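Local atomic coordinates of flavin-containing monooxygenase (Allium sativum, PDB entry 6WPU), a protein that probably uses its bound flavin-adenine dinucleotide to oxygenate the sulfur of S-allyl-L-cysteine, a step toward the flavour compounds of garlic. Residues 174-183 and 330-339. Residues are numbered along the deposited sequence; the frame is centred on the assembly and turned at random.
With FAD (flavin-adenine dinucleotide), chain B.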
ATOM      1  N   ASP A 174     -19.139   2.132  18.681  1.00 32.94           N
ATOM      2  CA  ASP A 174     -19.519   3.482  18.268  1.00 32.40           C
ATOM      3  C   ASP A 174     -18.975   3.826  16.886  1.00 37.32           C
ATOM      4  O   ASP A 174     -19.585   4.624  16.161  1.00 37.49           O
ATOM      5  CB  ASP A 174     -18.993   4.502  19.266  1.00 31.78           C
ATOM      6  CG  ASP A 174     -19.590   4.324  20.654  1.00 40.56           C
ATOM      7  OD1 ASP A 174     -20.835   4.221  20.764  1.00 38.28           O
ATOM      8  OD2 ASP A 174     -18.798   4.286  21.622  1.00 37.43           O
ATOM      9  N   ALA A 175     -17.817   3.275  16.526  1.00 33.18           N
ATOM     10  CA  ALA A 175     -17.139   3.673  15.301  1.00 32.77           C
ATOM     11  C   ALA A 175     -16.268   2.523  14.830  1.00 32.27           C
ATOM     12  O   ALA A 175     -15.837   1.677  15.618  1.00 33.54           O
ATOM     13  CB  ALA A 175     -16.299   4.949  15.506  1.00 32.37           C
ATOM     14  N   VAL A 176     -16.023   2.494  13.526  1.00 32.60           N
ATOM     15  CA  VAL A 176     -15.204   1.467  12.896  1.00 28.92           C
ATOM     16  C   VAL A 176     -14.168   2.162  12.023  1.00 33.44           C
ATOM     17  O   VAL A 176     -14.526   3.011  11.198  1.00 33.73           O
ATOM     18  CB  VAL A 176     -16.059   0.509  12.046  1.00 34.75           C
ATOM     19  CG1 VAL A 176     -15.155  -0.456  11.239  1.00 28.99           C
ATOM     20  CG2 VAL A 176     -17.024  -0.259  12.920  1.00 31.59           C
ATOM     21  N   VAL A 177     -12.893   1.812  12.202  1.00 30.37           N
ATOM     22  CA  VAL A 177     -11.826   2.295  11.333  1.00 28.41           C
ATOM     23  C   VAL A 177     -11.323   1.124  10.495  1.00 27.15           C
ATOM     24  O   VAL A 177     -10.820   0.132  11.040  1.00 36.47           O
ATOM     25  CB  VAL A 177     -10.672   2.929  12.119  1.00 28.37           C
ATOM     26  CG1 VAL A 177      -9.702   3.565  11.149  1.00 27.63           C
ATOM     27  CG2 VAL A 177     -11.178   3.957  13.144  1.00 27.74           C
ATOM     28  N   VAL A 178     -11.429   1.246   9.177  1.00 27.21           N
ATOM     29  CA  VAL A 178     -11.040   0.172   8.258  1.00 28.24           C
ATOM     30  C   VAL A 178      -9.574   0.353   7.881  1.00 31.60           C
ATOM     31  O   VAL A 178      -9.201   1.364   7.273  1.00 28.98           O
ATOM     32  CB  VAL A 178     -11.932   0.155   7.008  1.00 29.27           C
ATOM     33  CG1 VAL A 178     -11.469  -0.932   6.015  1.00 27.24           C
ATOM     34  CG2 VAL A 178     -13.390  -0.079   7.401  1.00 26.77           C
ATOM     35  N   CYS A 179      -8.737  -0.625   8.251  1.00 27.54           N
ATOM     36  CA  CYS A 179      -7.289  -0.576   8.032  1.00 28.90           C
ATOM     37  C   CYS A 179      -6.798  -1.850   7.342  1.00 29.98           C
ATOM     38  O   CYS A 179      -5.771  -2.426   7.721  1.00 30.47           O
ATOM     39  CB  CYS A 179      -6.551  -0.390   9.353  1.00 32.46           C
ATOM     40  SG  CYS A 179      -7.015   1.082  10.288  1.00 32.83           S
ATOM     41  N   ASN A 180      -7.526  -2.325   6.336  1.00 27.46           N
ATOM     42  CA  ASN A 180      -7.310  -3.680   5.846  1.00 29.07           C
ATOM     43  C   ASN A 180      -6.310  -3.754   4.697  1.00 27.94           C
ATOM     44  O   ASN A 180      -6.066  -4.856   4.183  1.00 29.00           O
ATOM     45  CB  ASN A 180      -8.640  -4.321   5.418  1.00 30.02           C
ATOM     46  CG  ASN A 180      -9.225  -3.681   4.162  1.00 34.14           C
ATOM     47  OD1 ASN A 180      -9.284  -2.462   4.040  1.00 32.17           O
ATOM     48  ND2 ASN A 180      -9.626  -4.517   3.206  1.00 33.42           N
ATOM     49  N   GLY A 181      -5.712  -2.633   4.300  1.00 27.94           N
ATOM     50  CA  GLY A 181      -4.755  -2.609   3.206  1.00 33.08           C
ATOM     51  C   GLY A 181      -5.404  -2.707   1.833  1.00 33.86           C
ATOM     52  O   GLY A 181      -6.597  -3.011   1.711  1.00 33.01           O
ATOM     53  N   HIS A 182      -4.627  -2.420   0.782  1.00 27.60           N
ATOM     54  CA  HIS A 182      -5.118  -2.507  -0.590  1.00 31.30           C
ATOM     55  C   HIS A 182      -4.052  -3.060  -1.530  1.00 30.15           C
ATOM     56  O   HIS A 182      -4.000  -2.676  -2.706  1.00 31.78           O
ATOM     57  CB  HIS A 182      -5.608  -1.140  -1.103  1.00 27.33           C
ATOM     58  CG  HIS A 182      -4.570  -0.052  -1.047  1.00 32.83           C
ATOM     59  ND1 HIS A 182      -4.533   0.894  -0.045  1.00 35.23           N
ATOM     60  CD2 HIS A 182      -3.558   0.261  -1.894  1.00 31.27           C
ATOM     61  CE1 HIS A 182      -3.536   1.736  -0.268  1.00 34.03           C
ATOM     62  NE2 HIS A 182      -2.921   1.367  -1.380  1.00 37.63           N
ATOM     63  N   TYR A 183      -3.222  -3.984  -1.057  1.00 32.52           N
ATOM     64  CA  TYR A 183      -2.192  -4.581  -1.907  1.00 38.43           C
ATOM     65  C   TYR A 183      -2.282  -6.104  -1.895  1.00 33.59           C
ATOM     66  O   TYR A 183      -1.273  -6.813  -1.817  1.00 31.67           O
ATOM     67  CB  TYR A 183      -0.812  -4.082  -1.488  1.00 47.26           C
ATOM     68  CG  TYR A 183      -0.568  -2.640  -1.920  1.00 47.14           C
ATOM     69  CD1 TYR A 183      -0.628  -2.277  -3.287  1.00 44.28           C
ATOM     70  CD2 TYR A 183      -0.300  -1.641  -0.985  1.00 37.07           C
ATOM     71  CE1 TYR A 183      -0.414  -0.952  -3.707  1.00 44.79           C
ATOM     72  CE2 TYR A 183      -0.084  -0.316  -1.381  1.00 46.42           C
ATOM     73  CZ  TYR A 183      -0.139   0.024  -2.747  1.00 55.49           C
ATOM     74  OH  TYR A 183       0.075   1.341  -3.139  1.00 59.77           O
ATOM     75  N   PRO A 330     -18.740  10.566  11.665  1.00 43.08           N
ATOM     76  CA  PRO A 330     -17.410   9.951  11.725  1.00 37.51           C
ATOM     77  C   PRO A 330     -17.382   8.486  12.176  1.00 38.22           C
ATOM     78  O   PRO A 330     -16.301   7.964  12.444  1.00 36.96           O
ATOM     79  CB  PRO A 330     -16.700  10.805  12.762  1.00 37.07           C
ATOM     80  CG  PRO A 330     -17.826  11.111  13.778  1.00 33.35           C
ATOM     81  CD  PRO A 330     -19.084  11.256  12.932  1.00 39.37           C
ATOM     82  N   SER A 331     -18.545   7.835  12.272  1.00 36.76           N
ATOM     83  CA  SER A 331     -18.580   6.479  12.811  1.00 31.54           C
ATOM     84  C   SER A 331     -17.947   5.455  11.861  1.00 33.62           C
ATOM     85  O   SER A 331     -17.621   4.339  12.281  1.00 34.95           O
ATOM     86  CB  SER A 331     -20.032   6.102  13.162  1.00 36.42           C
ATOM     87  OG  SER A 331     -20.811   5.842  12.007  1.00 38.78           O
ATOM     88  N   LEU A 332     -17.753   5.793  10.593  1.00 33.26           N
ATOM     89  CA  LEU A 332     -17.010   4.909   9.707  1.00 35.42           C
ATOM     90  C   LEU A 332     -15.910   5.725   9.047  1.00 35.72           C
ATOM     91  O   LEU A 332     -16.159   6.842   8.582  1.00 38.04           O
ATOM     92  CB  LEU A 332     -17.928   4.253   8.670  1.00 30.06           C
ATOM     93  CG  LEU A 332     -17.220   3.314   7.683  1.00 32.77           C
ATOM     94  CD1 LEU A 332     -16.704   2.052   8.388  1.00 25.29           C
ATOM     95  CD2 LEU A 332     -18.141   2.954   6.532  1.00 32.55           C
ATOM     96  N   SER A 333     -14.692   5.185   9.038  1.00 31.46           N
ATOM     97  CA  SER A 333     -13.561   5.859   8.415  1.00 31.42           C
ATOM     98  C   SER A 333     -12.577   4.825   7.868  1.00 33.33           C
ATOM     99  O   SER A 333     -12.608   3.642   8.240  1.00 29.71           O
ATOM    100  CB  SER A 333     -12.865   6.788   9.407  1.00 32.23           C
ATOM    101  OG  SER A 333     -12.350   6.042  10.495  1.00 34.13           O
ATOM    102  N   PHE A 334     -11.696   5.292   6.979  1.00 30.86           N
ATOM    103  CA  PHE A 334     -10.700   4.445   6.321  1.00 31.61           C
ATOM    104  C   PHE A 334      -9.317   5.049   6.505  1.00 33.10           C
ATOM    105  O   PHE A 334      -9.128   6.242   6.243  1.00 31.21           O
ATOM    106  CB  PHE A 334     -10.990   4.299   4.815  1.00 30.46           C
ATOM    107  CG  PHE A 334     -12.273   3.583   4.500  1.00 29.74           C
ATOM    108  CD1 PHE A 334     -13.490   4.239   4.615  1.00 32.73           C
ATOM    109  CD2 PHE A 334     -12.259   2.261   4.077  1.00 33.84           C
ATOM    110  CE1 PHE A 334     -14.684   3.584   4.327  1.00 35.19           C
ATOM    111  CE2 PHE A 334     -13.448   1.594   3.777  1.00 34.11           C
ATOM    112  CZ  PHE A 334     -14.661   2.259   3.906  1.00 35.09           C
ATOM    113  N   VAL A 335      -8.347   4.230   6.926  1.00 30.99           N
ATOM    114  CA  VAL A 335      -6.956   4.669   7.038  1.00 33.77           C
ATOM    115  C   VAL A 335      -6.132   3.970   5.956  1.00 32.75           C
ATOM    116  O   VAL A 335      -6.220   2.749   5.785  1.00 29.98           O
ATOM    117  CB  VAL A 335      -6.377   4.402   8.440  1.00 30.22           C
ATOM    118  CG1 VAL A 335      -4.881   4.736   8.479  1.00 26.14           C
ATOM    119  CG2 VAL A 335      -7.087   5.256   9.477  1.00 29.07           C
ATOM    120  N   GLY A 336      -5.346   4.748   5.218  1.00 29.73           N
ATOM    121  CA  GLY A 336      -4.408   4.178   4.266  1.00 31.97           C
ATOM    122  C   GLY A 336      -4.941   3.963   2.863  1.00 32.20           C
ATOM    123  O   GLY A 336      -4.341   3.190   2.107  1.00 35.83           O
ATOM    124  N   ILE A 337      -6.057   4.605   2.501  1.00 35.91           N
ATOM    125  CA  ILE A 337      -6.545   4.541   1.121  1.00 35.80           C
ATOM    126  C   ILE A 337      -5.554   5.135   0.117  1.00 34.57           C
ATOM    127  O   ILE A 337      -5.337   4.520  -0.936  1.00 33.37           O
ATOM    128  CB  ILE A 337      -7.934   5.202   1.017  1.00 35.49           C
ATOM    129  CG1 ILE A 337      -8.998   4.433   1.829  1.00 35.42           C
ATOM    130  CG2 ILE A 337      -8.352   5.342  -0.437  1.00 34.90           C
ATOM    131  CD1 ILE A 337      -9.237   3.036   1.365  1.00 34.04           C
ATOM    132  N   PRO A 338      -4.965   6.315   0.346  1.00 35.34           N
ATOM    133  CA  PRO A 338      -4.160   6.944  -0.716  1.00 32.70           C
ATOM    134  C   PRO A 338      -2.975   6.088  -1.140  1.00 39.61           C
ATOM    135  O   PRO A 338      -2.496   5.228  -0.401  1.00 37.41           O
ATOM    136  CB  PRO A 338      -3.697   8.259  -0.077  1.00 33.28           C
ATOM    137  CG  PRO A 338      -4.784   8.569   0.959  1.00 33.99           C
ATOM    138  CD  PRO A 338      -5.133   7.217   1.507  1.00 33.05           C
ATOM    139  N   TRP A 339      -2.506   6.321  -2.366  1.00 43.19           N
ATOM    140  CA  TRP A 339      -1.342   5.594  -2.862  1.00 43.44           C
ATOM    141  C   TRP A 339      -0.397   6.553  -3.572  1.00 37.65           C
ATOM    142  O   TRP A 339      -0.692   7.742  -3.747  1.00 38.89           O
ATOM    143  CB  TRP A 339      -1.723   4.409  -3.763  1.00 40.94           C
ATOM    144  CG  TRP A 339      -2.684   4.699  -4.877  1.00 41.07           C
ATOM    145  CD1 TRP A 339      -4.019   4.959  -4.762  1.00 38.47           C
ATOM    146  CD2 TRP A 339      -2.395   4.707  -6.285  1.00 40.56           C
ATOM    147  NE1 TRP A 339      -4.579   5.151  -6.004  1.00 42.90           N
ATOM    148  CE2 TRP A 339      -3.604   4.998  -6.959  1.00 45.70           C
ATOM    149  CE3 TRP A 339      -1.234   4.501  -7.040  1.00 43.87           C
ATOM    150  CZ2 TRP A 339      -3.684   5.092  -8.356  1.00 50.52           C
ATOM    151  CZ3 TRP A 339      -1.316   4.594  -8.447  1.00 47.87           C
ATOM    152  CH2 TRP A 339      -2.532   4.887  -9.080  1.00 49.08           C
TER
HETATM  153  PA  FAD B 501      -1.350  -4.045   5.130  1.00 31.96           P
HETATM  154  O1A FAD B 501       0.160  -4.127   5.362  1.00 27.94           O
HETATM  155  O2A FAD B 501      -1.970  -4.770   4.044  1.00 25.37           O
HETATM  156  O5B FAD B 501      -2.144  -4.560   6.311  1.00 34.12           O
HETATM  157  C5B FAD B 501      -3.540  -4.827   6.376  1.00 31.17           C
HETATM  158  C4B FAD B 501      -3.854  -5.826   7.513  1.00 31.74           C
HETATM  159  O4B FAD B 501      -5.222  -6.049   7.713  1.00 30.96           O
HETATM  160  C3B FAD B 501      -3.211  -7.170   7.303  1.00 34.37           C
HETATM  161  O3B FAD B 501      -2.487  -7.556   8.425  1.00 34.74           O
HETATM  162  C2B FAD B 501      -4.351  -8.101   7.085  1.00 35.74           C
HETATM  163  O2B FAD B 501      -4.106  -9.386   7.535  1.00 32.34           O
HETATM  164  C1B FAD B 501      -5.427  -7.425   7.884  1.00 31.34           C
HETATM  165  N9A FAD B 501      -6.769  -7.730   7.440  1.00 32.86           N
HETATM  166  C8A FAD B 501      -7.220  -7.671   6.127  1.00 35.37           C
HETATM  167  N7A FAD B 501      -8.512  -8.020   6.077  1.00 33.29           N
HETATM  168  C5A FAD B 501      -8.957  -8.346   7.360  1.00 35.91           C
HETATM  169  C6A FAD B 501     -10.169  -8.777   7.897  1.00 30.52           C
HETATM  170  N6A FAD B 501     -11.331  -8.974   7.064  1.00 29.53           N
HETATM  171  N1A FAD B 501     -10.273  -8.989   9.221  1.00 33.72           N
HETATM  172  C2A FAD B 501      -9.212  -8.825  10.054  1.00 30.90           C
HETATM  173  N3A FAD B 501      -8.013  -8.413   9.580  1.00 29.23           N
HETATM  174  C4A FAD B 501      -7.855  -8.168   8.250  1.00 31.42           C
HETATM  175  N1  FAD B 501       5.879   1.486   1.920  1.00 31.60           N
HETATM  176  C2  FAD B 501       7.082   2.054   2.468  1.00 35.09           C
HETATM  177  O2  FAD B 501       7.012   2.989   3.442  1.00 44.49           O
HETATM  178  N3  FAD B 501       8.313   1.736   1.940  1.00 42.76           N
HETATM  179  C4  FAD B 501       8.416   0.801   0.931  1.00 35.31           C
HETATM  180  O4  FAD B 501       9.615   0.455   0.400  1.00 40.92           O
HETATM  181  C4X FAD B 501       7.239   0.021   0.502  1.00 39.36           C
HETATM  182  N5  FAD B 501       7.391  -1.077  -0.335  1.00 37.80           N
HETATM  183  C5X FAD B 501       6.270  -1.821  -0.690  1.00 38.63           C
HETATM  184  C6  FAD B 501       6.422  -2.921  -1.547  1.00 35.07           C
HETATM  185  C7  FAD B 501       5.302  -3.671  -1.889  1.00 38.98           C
HETATM  186  C7M FAD B 501       5.475  -4.843  -2.817  1.00 35.51           C
HETATM  187  C8  FAD B 501       4.044  -3.335  -1.394  1.00 40.64           C
HETATM  188  C8M FAD B 501       2.822  -4.117  -1.754  1.00 38.15           C
HETATM  189  C9  FAD B 501       3.889  -2.236  -0.543  1.00 34.96           C
HETATM  190  C9A FAD B 501       4.999  -1.480  -0.192  1.00 35.51           C
HETATM  191  N10 FAD B 501       4.842  -0.362   0.698  1.00 33.75           N
HETATM  192  C10 FAD B 501       5.964   0.396   1.059  1.00 31.05           C
HETATM  193  C1' FAD B 501       3.507   0.021   1.182  1.00 38.84           C
HETATM  194  C2' FAD B 501       2.868  -0.764   2.309  1.00 42.88           C
HETATM  195  O2' FAD B 501       1.621  -1.158   1.910  1.00 56.56           O
HETATM  196  C3' FAD B 501       2.714   0.220   3.447  1.00 44.39           C
HETATM  197  O3' FAD B 501       4.008   0.388   3.880  1.00 53.07           O
HETATM  198  C4' FAD B 501       1.863  -0.252   4.620  1.00 43.47           C
HETATM  199  O4' FAD B 501       2.299  -1.515   4.967  1.00 43.29           O
HETATM  200  C5' FAD B 501       0.344  -0.234   4.417  1.00 39.46           C
HETATM  201  O5' FAD B 501      -0.111  -1.041   5.464  1.00 39.25           O
HETATM  202  P   FAD B 501      -1.595  -1.419   5.873  1.00 32.72           P
HETATM  203  O1P FAD B 501      -1.740  -1.606   7.430  1.00 35.17           O
HETATM  204  O2P FAD B 501      -2.495  -0.339   5.151  1.00 29.17           O
HETATM  205  O3P FAD B 501      -1.920  -2.679   4.866  1.00 31.39           O
HETATM  206  O   HOH W   1     -14.506   5.990  12.265  1.00 32.29           O
HETATM  207  O   HOH W   2      -8.649   1.528   4.515  1.00 33.26           O
HETATM  208  O   HOH W   3      -5.200   0.198   5.118  1.00 32.38           O
HETATM  209  O   HOH W   4      -0.674   3.287  -0.546  1.00 35.85           O
HETATM  210  O   HOH W   5      -6.037   0.611   2.194  1.00 37.75           O
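V176 and V178 exchange backbone hydrogen bonds with S331, S333 and V335 in a parallel ladder, and the strand directions differ by 16°. V178 N gives the straightest of the four bonds to S333 O (2.8 Å, 173° at the hydrogen), while V335 N closes the ladder on V178 O at 3.0 Å.

The side chain of V178 runs beside that of F334, pointing the same way. Its CB lies 3.6 Å from F334 CD2. CG1, placed anti to the backbone N (chi1 177°), reaches the ring carbons CD2 and CE2; CG2, anti to the carbonyl carbon, lies over one ring face and also meets L332 CD1 at 4.1 Å. On the other side of the sheet V177 CG1 meets V335 CG2 at 3.5 Å, and V177 CG2 lies near S333 OG.

Past the strands the loops are joined largely through water. One water accepts from G181 N and donates to V335 O and to FAD O2P, linking the 330-339 loop to the cofactor's phosphate, which G181 touches directly. H182 points toward 330-339, and its ring has two waters in plane at its edge: ND1 pairs with one at 2.7 Å, and NE2 donates weakly to another, which donates to P338 O at 2.7 Å. Replacing H182 by alanine removes the imidazole, and both waters would probably lose their ring partner while a gap opened beside the I337 and P338 carbonyls.

This pair forms one edge of the parallel sheet of a Rossmann-like FAD-binding domain: strand 24-28 flanks 175-178, and 332-334 is the outermost strand in this chain. V177, C179 and V335 pack on helix 32-43; S333 and, again, V335 touch helix 343-358, whereas F334 meets F300 edge-to-face on the opposite side of the sheet.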